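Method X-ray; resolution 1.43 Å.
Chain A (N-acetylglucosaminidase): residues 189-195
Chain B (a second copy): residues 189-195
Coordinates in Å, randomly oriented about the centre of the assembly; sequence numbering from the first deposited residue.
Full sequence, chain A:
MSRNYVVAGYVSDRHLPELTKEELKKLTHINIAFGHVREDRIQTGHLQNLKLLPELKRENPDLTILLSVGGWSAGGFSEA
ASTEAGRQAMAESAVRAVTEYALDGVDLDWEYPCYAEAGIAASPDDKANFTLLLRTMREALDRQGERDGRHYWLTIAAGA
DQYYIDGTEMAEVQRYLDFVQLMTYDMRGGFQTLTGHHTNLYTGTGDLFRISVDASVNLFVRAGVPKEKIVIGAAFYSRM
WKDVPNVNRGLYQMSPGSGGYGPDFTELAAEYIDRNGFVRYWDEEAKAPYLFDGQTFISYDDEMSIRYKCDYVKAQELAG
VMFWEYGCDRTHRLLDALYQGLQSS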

# COMPACT_ATOMS: atom_id res chain seq x y z
N GLY A 189 -2.39 -8.61 4.55
CA GLY A 189 -3.24 -9.31 5.49
C GLY A 189 -4.61 -8.67 5.63
O GLY A 189 -5.33 -8.53 4.63
N GLY A 190 -4.95 -8.22 6.83
CA GLY A 190 -6.33 -7.86 7.14
C GLY A 190 -6.82 -6.56 6.53
O GLY A 190 -8.01 -6.26 6.64
N PHE A 191 -5.94 -5.78 5.91
CA PHE A 191 -6.36 -4.52 5.30
C PHE A 191 -6.45 -4.57 3.78
O PHE A 191 -6.82 -3.56 3.17
CB PHE A 191 -5.42 -3.38 5.72
CG PHE A 191 -5.44 -3.10 7.19
CD1 PHE A 191 -6.57 -2.57 7.78
CD2 PHE A 191 -4.35 -3.40 7.99
CE1 PHE A 191 -6.61 -2.31 9.15
CE2 PHE A 191 -4.39 -3.14 9.36
CZ PHE A 191 -5.52 -2.60 9.93
N GLN A 192 -6.16 -5.71 3.15
CA GLN A 192 -6.22 -5.77 1.70
C GLN A 192 -6.98 -7.00 1.22
O GLN A 192 -6.88 -8.08 1.82
CB GLN A 192 -4.82 -5.67 1.05
CG GLN A 192 -3.92 -6.85 1.33
CD GLN A 192 -2.55 -6.65 0.71
OE1 GLN A 192 -1.76 -5.83 1.18
NE2 GLN A 192 -2.29 -7.39 -0.38
N THR A 193 -7.70 -6.83 0.12
CA THR A 193 -8.43 -7.92 -0.51
C THR A 193 -7.67 -8.54 -1.67
O THR A 193 -8.14 -9.51 -2.26
CB THR A 193 -9.79 -7.44 -1.01
OG1 THR A 193 -9.59 -6.34 -1.90
CG2 THR A 193 -10.68 -6.99 0.14
N LEU A 194 -6.49 -8.01 -2.00
CA LEU A 194 -5.64 -8.62 -3.02
C LEU A 194 -4.74 -9.66 -2.37
O LEU A 194 -4.10 -9.38 -1.35
CB LEU A 194 -4.76 -7.55 -3.66
CG LEU A 194 -4.05 -8.06 -4.91
CD1 LEU A 194 -5.04 -8.24 -6.05
CD2 LEU A 194 -2.95 -7.09 -5.33
N THR A 195 -4.68 -10.85 -2.95
CA THR A 195 -3.80 -11.87 -2.40
C THR A 195 -2.34 -11.52 -2.66
O THR A 195 -1.99 -10.77 -3.59
CB THR A 195 -4.09 -13.25 -2.99
OG1 THR A 195 -3.76 -13.27 -4.39
CG2 THR A 195 -5.55 -13.63 -2.82
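Chain B, residues 189-195: GGFQTLT

These two stretches are joined by a single antiparallel backbone bridge, centred on Gln A192 and Gln B192, although neither forms a regular strand. An exact two-fold axis relates the chains, so contacts off the axis occur in pairs, while Gln A192 with Gln B192 and Thr A193 with Thr B193 meet across it once. Chain B repeats the conformation of chain A: a type I turn runs from Gly B189 to Gln B192, closed by Gln B192 N to Gly B189 O at 3.3 Å. Gln B192 and Leu B194 are then extended (phi/psi -133/145 and -89/132), with Thr B193 between them at -98/-2.

The CA atoms of Gln A192 and Gln B192 lie 4.2 Å apart. Phe B191 CA is 5.0 Å from Thr A193 CA. Thr B193 N donates to Phe A191 O at 2.9 Å, and Thr A193 N to Phe B191 O at 2.9 Å. The close approach also brings Gln B192 CA within 3.2 Å of Phe A191 O, a CA-H...O contact. Thr B193 OG1 adds a weak hydrogen bond to Gly A190 O, 3.0 Å.

Apolar contacts flank the bridge. Phe B191 CE1 lies 3.7 Å from Leu A194 CD1. Thr B193 CG2 meets Thr A193 CG2 at 3.7 Å. The Gln B192 side chain turns back on its own chain, NE2 bonding Leu B194 O at 2.9 Å.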

# COMPACT_ATOMS: atom_id res chain seq x y z
N GLY B 189 -9.47 2.00 -2.65
CA GLY B 189 -10.69 1.53 -3.26
C GLY B 189 -10.87 0.03 -3.15
O GLY B 189 -10.87 -0.51 -2.04
N GLY B 190 -10.96 -0.66 -4.28
CA GLY B 190 -11.41 -2.04 -4.29
C GLY B 190 -10.42 -3.06 -3.77
O GLY B 190 -10.79 -4.23 -3.63
N PHE B 191 -9.19 -2.66 -3.49
CA PHE B 191 -8.19 -3.60 -2.97
C PHE B 191 -7.92 -3.45 -1.48
O PHE B 191 -7.11 -4.21 -0.94
CB PHE B 191 -6.88 -3.48 -3.75
CG PHE B 191 -7.01 -3.85 -5.20
CD1 PHE B 191 -7.26 -5.15 -5.56
CD2 PHE B 191 -6.91 -2.88 -6.19
CE1 PHE B 191 -7.39 -5.51 -6.90
CE2 PHE B 191 -7.04 -3.24 -7.53
CZ PHE B 191 -7.29 -4.55 -7.87
N GLN B 192 -8.57 -2.52 -0.79
CA GLN B 192 -8.31 -2.34 0.63
C GLN B 192 -9.60 -2.24 1.43
O GLN B 192 -10.59 -1.67 0.98
CB GLN B 192 -7.37 -1.14 0.90
CG GLN B 192 -7.98 0.21 0.58
CD GLN B 192 -6.99 1.33 0.82
OE1 GLN B 192 -6.02 1.49 0.07
NE2 GLN B 192 -7.21 2.09 1.90
N THR B 193 -9.55 -2.79 2.65
CA THR B 193 -10.67 -2.74 3.57
C THR B 193 -10.53 -1.61 4.59
O THR B 193 -11.43 -1.41 5.40
CB THR B 193 -10.82 -4.07 4.31
OG1 THR B 193 -9.59 -4.37 4.97
CG2 THR B 193 -11.17 -5.20 3.36
N LEU B 194 -9.43 -0.87 4.55
CA LEU B 194 -9.27 0.30 5.41
C LEU B 194 -9.85 1.52 4.70
O LEU B 194 -9.54 1.76 3.53
CB LEU B 194 -7.78 0.55 5.67
CG LEU B 194 -7.56 1.58 6.78
CD1 LEU B 194 -7.93 1.00 8.13
CD2 LEU B 194 -6.10 2.04 6.78
N THR B 195 -10.67 2.29 5.41
CA THR B 195 -11.21 3.49 4.80
C THR B 195 -10.14 4.56 4.66
O THR B 195 -9.12 4.58 5.37
CB THR B 195 -12.37 4.07 5.62
OG1 THR B 195 -11.89 4.53 6.90
CG2 THR B 195 -13.45 3.02 5.86